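PP1b (PDB 6JDR) probably unwinds RNA and DNA duplexes in the 5' to 3' direction, driven by ATP hydrolysis, as the helicase portion of an arterivirus replicase polyprotein. Local coordinates at residues A[344-349]-A[374-379]; A[38-43]-A[50-55]. The protein carries 1 engineered substitution. All coordinates share one frame; numbering follows the deposited sequence.

Interaction 1 (A[344-349]-A[374-379])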
loop_
_atom_site.group_PDB
_atom_site.type_symbol
_atom_site.label_atom_id
_atom_site.label_comp_id
_atom_site.label_asym_id
_atom_site.label_seq_id
_atom_site.Cartn_x
_atom_site.Cartn_y
_atom_site.Cartn_z
ATOM N N LEU A 344 35.826 6.763 -2.280
ATOM C CA LEU A 344 35.926 6.485 -0.851
ATOM C C LEU A 344 37.170 5.643 -0.611
ATOM O O LEU A 344 37.213 4.467 -0.966
ATOM C CB LEU A 344 34.673 5.750 -0.355
ATOM C CG LEU A 344 34.598 5.362 1.128
ATOM C CD1 LEU A 344 34.956 6.528 2.040
ATOM N N HIS A 345 38.179 6.263 -0.006
ATOM C CA HIS A 345 39.502 5.677 0.159
ATOM C C HIS A 345 39.699 5.264 1.616
ATOM O O HIS A 345 39.773 6.116 2.499
ATOM C CB HIS A 345 40.544 6.716 -0.270
ATOM C CG HIS A 345 41.957 6.234 -0.210
ATOM N ND1 HIS A 345 42.415 5.168 -0.952
ATOM C CD2 HIS A 345 43.025 6.698 0.481
ATOM C CE1 HIS A 345 43.700 4.983 -0.708
ATOM N NE2 HIS A 345 44.095 5.898 0.159
ATOM N N LEU A 346 39.789 3.956 1.858
ATOM C CA LEU A 346 39.811 3.403 3.215
ATOM C C LEU A 346 41.023 2.500 3.461
ATOM O O LEU A 346 40.868 1.304 3.714
ATOM C CB LEU A 346 38.527 2.599 3.468
ATOM C CG LEU A 346 37.194 3.313 3.223
ATOM C CD1 LEU A 346 36.062 2.301 3.127
ATOM C CD2 LEU A 346 36.919 4.327 4.322
ATOM N N PRO A 347 42.238 3.066 3.398
ATOM C CA PRO A 347 43.445 2.265 3.619
ATOM C C PRO A 347 43.640 1.775 5.055
ATOM O O PRO A 347 44.280 0.744 5.257
ATOM C CB PRO A 347 44.579 3.222 3.237
ATOM C CG PRO A 347 44.003 4.581 3.420
ATOM C CD PRO A 347 42.561 4.458 3.041
ATOM N N THR A 348 43.104 2.499 6.037
ATOM C CA THR A 348 43.383 2.209 7.445
ATOM C C THR A 348 42.238 1.444 8.105
ATOM O O THR A 348 41.077 1.826 7.986
ATOM C CB THR A 348 43.659 3.510 8.217
ATOM O OG1 THR A 348 44.698 4.241 7.553
ATOM C CG2 THR A 348 44.086 3.218 9.653
ATOM N N LYS A 349 42.583 0.373 8.818
ATOM C CA LYS A 349 41.596 -0.528 9.413
ATOM C C LYS A 349 40.881 0.123 10.598
ATOM O O LYS A 349 41.490 0.886 11.352
ATOM C CB LYS A 349 42.271 -1.826 9.865
ATOM C CG LYS A 349 41.311 -2.989 10.057
ATOM C CD LYS A 349 41.918 -4.096 10.904
ATOM C CE LYS A 349 40.922 -5.224 11.125
ATOM N NZ LYS A 349 41.272 -6.070 12.299
ATOM N N HIS A 374 40.125 -3.676 3.718
ATOM C CA HIS A 374 39.850 -4.316 5.007
ATOM C C HIS A 374 38.400 -4.801 5.134
ATOM O O HIS A 374 38.038 -5.394 6.156
ATOM C CB HIS A 374 40.159 -3.352 6.157
ATOM C CG HIS A 374 41.541 -2.780 6.114
ATOM N ND1 HIS A 374 42.645 -3.474 6.559
ATOM C CD2 HIS A 374 41.999 -1.580 5.683
ATOM C CE1 HIS A 374 43.724 -2.727 6.402
ATOM N NE2 HIS A 374 43.359 -1.574 5.874
ATOM N N ARG A 375 37.581 -4.543 4.112
ATOM C CA ARG A 375 36.160 -4.903 4.125
ATOM C C ARG A 375 35.462 -4.392 5.387
ATOM O O ARG A 375 34.807 -5.155 6.100
ATOM C CB ARG A 375 35.980 -6.422 3.980
ATOM C CG ARG A 375 36.492 -6.996 2.664
ATOM C CD ARG A 375 35.793 -6.362 1.467
ATOM N NE ARG A 375 35.809 -7.218 0.279
ATOM C CZ ARG A 375 35.217 -6.922 -0.880
ATOM N NH1 ARG A 375 34.552 -5.778 -1.032
ATOM N NH2 ARG A 375 35.291 -7.775 -1.897
ATOM N N GLN A 376 35.618 -3.098 5.653
ATOM C CA GLN A 376 35.056 -2.468 6.850
ATOM C C GLN A 376 33.766 -1.684 6.589
ATOM O O GLN A 376 33.088 -1.277 7.534
ATOM C CB GLN A 376 36.101 -1.559 7.509
ATOM C CG GLN A 376 36.400 -0.259 6.774
ATOM C CD GLN A 376 37.645 0.428 7.302
ATOM O OE1 GLN A 376 37.636 0.997 8.396
ATOM N NE2 GLN A 376 38.721 0.381 6.526
ATOM N N LEU A 377 33.435 -1.465 5.319
ATOM C CA LEU A 377 32.198 -0.776 4.953
ATOM C C LEU A 377 30.973 -1.683 5.139
ATOM O O LEU A 377 29.901 -1.209 5.516
ATOM C CB LEU A 377 32.274 -0.273 3.510
ATOM C CG LEU A 377 31.069 0.525 3.002
ATOM C CD1 LEU A 377 30.768 1.712 3.907
ATOM C CD2 LEU A 377 31.302 0.991 1.573
ATOM N N GLN A 378 31.151 -2.977 4.871
ATOM C CA GLN A 378 30.120 -3.999 5.108
ATOM C C GLN A 378 29.563 -3.961 6.526
ATOM O O GLN A 378 28.354 -4.048 6.720
ATOM C CB GLN A 378 30.691 -5.399 4.858
ATOM C CG GLN A 378 30.941 -5.723 3.394
ATOM C CD GLN A 378 31.799 -6.960 3.203
ATOM O OE1 GLN A 378 31.963 -7.770 4.119
ATOM N NE2 GLN A 378 32.355 -7.111 2.003
ATOM N N SER A 379 30.450 -3.829 7.511
ATOM C CA SER A 379 30.057 -3.846 8.923
ATOM C C SER A 379 29.328 -2.576 9.381
ATOM O O SER A 379 28.934 -2.472 10.544
ATOM C CB SER A 379 31.288 -4.073 9.807
ATOM O OG SER A 379 32.218 -3.013 9.672
HETATM O O HOH W 1 39.254 -1.013 4.220
#

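Interaction 2 (A[38-43]-A[50-55]). With ZN (zinc ion), chain D.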
loop_
_atom_site.group_PDB
_atom_site.type_symbol
_atom_site.label_atom_id
_atom_site.label_comp_id
_atom_site.label_asym_id
_atom_site.label_seq_id
_atom_site.Cartn_x
_atom_site.Cartn_y
_atom_site.Cartn_z
ATOM N N ILE A 38 -34.503 -7.950 14.989
ATOM C CA ILE A 38 -35.582 -8.761 15.547
ATOM C C ILE A 38 -35.041 -9.553 16.734
ATOM O O ILE A 38 -34.115 -10.348 16.584
ATOM C CB ILE A 38 -36.182 -9.743 14.514
ATOM C CG1 ILE A 38 -36.636 -9.008 13.239
ATOM C CG2 ILE A 38 -37.342 -10.520 15.129
ATOM C CD1 ILE A 38 -37.528 -7.809 13.484
ATOM N N ILE A 39 -35.615 -9.321 17.910
ATOM C CA ILE A 39 -35.170 -9.999 19.123
ATOM C C ILE A 39 -36.178 -11.060 19.589
ATOM O O ILE A 39 -37.203 -11.286 18.944
ATOM C CB ILE A 39 -34.835 -8.994 20.256
ATOM C CG1 ILE A 39 -36.041 -8.132 20.634
ATOM C CG2 ILE A 39 -33.671 -8.113 19.836
ATOM C CD1 ILE A 39 -35.868 -7.431 21.963
ATOM N N TRP A 40 -35.838 -11.722 20.690
ATOM C CA TRP A 40 -36.602 -12.835 21.275
ATOM C C TRP A 40 -38.128 -12.686 21.316
ATOM O O TRP A 40 -38.831 -13.671 21.136
ATOM C CB TRP A 40 -36.059 -13.189 22.679
ATOM C CG TRP A 40 -35.791 -12.016 23.589
ATOM C CD1 TRP A 40 -36.637 -11.491 24.516
ATOM C CD2 TRP A 40 -34.584 -11.238 23.662
ATOM N NE1 TRP A 40 -36.042 -10.429 25.157
ATOM C CE2 TRP A 40 -34.782 -10.253 24.650
ATOM C CE3 TRP A 40 -33.361 -11.272 22.979
ATOM C CZ2 TRP A 40 -33.802 -9.313 24.979
ATOM C CZ3 TRP A 40 -32.391 -10.332 23.301
ATOM C CH2 TRP A 40 -32.617 -9.368 24.293
ATOM N N CYS A 41 -38.644 -11.478 21.534
ATOM C CA CYS A 41 -40.100 -11.263 21.538
ATOM C C CYS A 41 -40.721 -11.157 20.138
ATOM O O CYS A 41 -41.928 -10.937 20.010
ATOM C CB CYS A 41 -40.460 -10.017 22.350
ATOM S SG CYS A 41 -39.896 -8.451 21.638
ATOM N N GLY A 42 -39.907 -11.302 19.093
ATOM C CA GLY A 42 -40.400 -11.285 17.717
ATOM C C GLY A 42 -40.602 -9.896 17.133
ATOM O O GLY A 42 -41.165 -9.756 16.050
ATOM N N HIS A 43 -40.146 -8.869 17.845
ATOM C CA HIS A 43 -40.232 -7.490 17.369
ATOM C C HIS A 43 -38.823 -6.894 17.296
ATOM O O HIS A 43 -37.871 -7.488 17.820
ATOM C CB HIS A 43 -41.104 -6.653 18.310
ATOM C CG HIS A 43 -42.479 -7.207 18.516
ATOM N ND1 HIS A 43 -42.940 -7.625 19.745
ATOM C CD2 HIS A 43 -43.496 -7.410 17.645
ATOM C CE1 HIS A 43 -44.180 -8.064 19.624
ATOM N NE2 HIS A 43 -44.541 -7.944 18.359
ATOM N N CYS A 50 -44.229 -4.567 22.000
ATOM C CA CYS A 50 -44.669 -5.210 23.225
ATOM C C CYS A 50 -43.788 -4.705 24.361
ATOM O O CYS A 50 -42.868 -3.922 24.131
ATOM C CB CYS A 50 -44.567 -6.729 23.096
ATOM S SG CYS A 50 -42.923 -7.395 23.422
ATOM N N SER A 51 -44.060 -5.158 25.583
ATOM C CA SER A 51 -43.322 -4.678 26.753
ATOM C C SER A 51 -41.871 -5.171 26.796
ATOM O O SER A 51 -41.037 -4.569 27.466
ATOM C CB SER A 51 -44.059 -5.041 28.052
ATOM O OG SER A 51 -44.367 -6.422 28.116
ATOM N N GLU A 52 -41.576 -6.253 26.078
ATOM C CA GLU A 52 -40.224 -6.806 26.037
ATOM C C GLU A 52 -39.274 -5.978 25.161
ATOM O O GLU A 52 -38.064 -5.969 25.398
ATOM C CB GLU A 52 -40.262 -8.254 25.535
ATOM C CG GLU A 52 -38.971 -9.033 25.754
ATOM C CD GLU A 52 -38.590 -9.158 27.219
ATOM O OE1 GLU A 52 -39.478 -9.458 28.045
ATOM O OE2 GLU A 52 -37.398 -8.960 27.544
ATOM N N CYS A 53 -39.824 -5.300 24.151
ATOM C CA CYS A 53 -39.037 -4.459 23.246
ATOM C C CYS A 53 -39.189 -2.961 23.557
ATOM O O CYS A 53 -38.932 -2.114 22.696
ATOM C CB CYS A 53 -39.428 -4.747 21.791
ATOM S SG CYS A 53 -41.186 -4.531 21.415
ATOM N N GLU A 54 -39.611 -2.638 24.782
ATOM C CA GLU A 54 -39.736 -1.240 25.219
ATOM C C GLU A 54 -38.409 -0.570 25.606
ATOM O O GLU A 54 -38.261 0.637 25.403
ATOM C CB GLU A 54 -40.747 -1.107 26.368
ATOM C CG GLU A 54 -42.183 -0.924 25.893
ATOM C CD GLU A 54 -43.200 -0.981 27.018
ATOM O OE1 GLU A 54 -42.831 -0.718 28.184
ATOM O OE2 GLU A 54 -44.377 -1.291 26.731
ATOM N N PRO A 55 -37.450 -1.331 26.174
ATOM C CA PRO A 55 -36.150 -0.714 26.464
ATOM C C PRO A 55 -35.534 -0.085 25.209
ATOM O O PRO A 55 -35.433 -0.757 24.183
ATOM C CB PRO A 55 -35.301 -1.889 26.962
ATOM C CG PRO A 55 -36.286 -2.852 27.521
ATOM C CD PRO A 55 -37.525 -2.714 26.677
HETATM ZN ZN ZN D . -41.515 -7.041 21.507
#

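Interaction 1 (A[344-349]-A[374-379])
His374 and Lys349 meet as ring and chain: Lys349 CB sits over the centre of one imidazole face, 3.8 Å from the ring centroid, in a CH-pi contact. Lys349 CG, anti to its backbone N (chi1 -161°), stays beside the imidazole, 3.8 Å from His374 ND1, and the side chains cross obliquely. The rim of the same ring makes a polar contact. His374 NE2 donates to Pro347 O at 2.6 Å; the oxygen lies in the ring plane, whereas the donor stands above the plane of that carbonyl. Gln376 reaches the next carbonyl along, that of Thr348. Its NE2 gives a fairly straight bond (163°) to Thr348 O at 3.1 Å, again with the acceptor in the plane of the donor group. A water accepts from Gln376 NE2 at 2.7 Å and from His374 N, and donates to Leu346 O at 2.9 Å, while Gln376 OE1 is taken by Ser351 N. The contact thereby ties together the loops that leave the C-terminal ends of neighbouring parallel strands 342-345 and 367-371, in the second RecA-like domain of this superfamily 1 helicase. Chemically, three successive loop carbonyls find donors here, both ends of the Gln376 amide are engaged, NE2 as donor and OE1 as acceptor, which settles which way round it sits, and the bond to Pro347 O implies a proton on His374 NE2.

Interaction 2 (A[38-43]-A[50-55])
Cys41 and Cys53 both hold SG between their own backbone N and carbonyl carbon (chi1 67° and 57°), and the two sulfurs thereby converge on one zinc ion from two segments of one long loop. His43, with CG beside its backbone N, adds ND1 at 2.3 Å from the metal, and Cys50 completes the set, its SG 2.4 Å from the zinc. Cys53 SG lies 2.5 Å from the zinc; the four ligand directions are roughly tetrahedral. This is the third zinc site of the N-terminal zinc-binding domain, a centre of three cysteines and one histidine with a CxxC pair in 50-55. A type I turn from Ile39 to Gly42 shapes segment 38-43, Gly42 taking a positive phi, and Ile39 N bonds to His43 O to close it. Beyond the first shell, Cys50 N points almost straight at Cys53 SG, 3.1 Å away, and Glu52 N gives a weak bond to Cys50 SG. Glu52 CB also packs on Cys41 CB at 3.6 Å. Further out, the Glu52 chain bends at chi2 and meets Trp40 at about a right angle: Trp40 NE1 donates to Glu52 OE2 at 3.1 Å, nearly linearly (172°), with the oxygen in the indole plane but approached from above the carboxylate plane. Ile39 CD1 lies toward the rim of one indole face and reaches Cys53 CB at 4.5 Å, as a small apolar patch beside the site. With three cysteine sulfurs, presumably thiolates, the centre would carry net negative charge, and the N-H groups aimed at sulfur would temper it, while the indole N-H may favour the charged form of the nearby carboxylate.

In the fold
Two ways of joining loop segments are seen at opposite sides of the chain's centre. Interaction 2, in the N-terminal zinc-binding domain, brings together segments that have no regular secondary structure, and a metal ion supplies the common centre. Interaction 1, in the second helicase domain, joins loops leaving adjacent strands of a parallel sheet, where hydrogen bonds to backbone carbonyls, a CH-pi contact and a water make the join. Both are partly buried, with exposed residues as well as buried ones: Leu346 and Gln376 lie inside in interaction 1, Ile39 and Cys53 in interaction 2. Their centres are about 79 Å apart, their nearest atoms about 63 Å; they do not touch, and they belong to different elements.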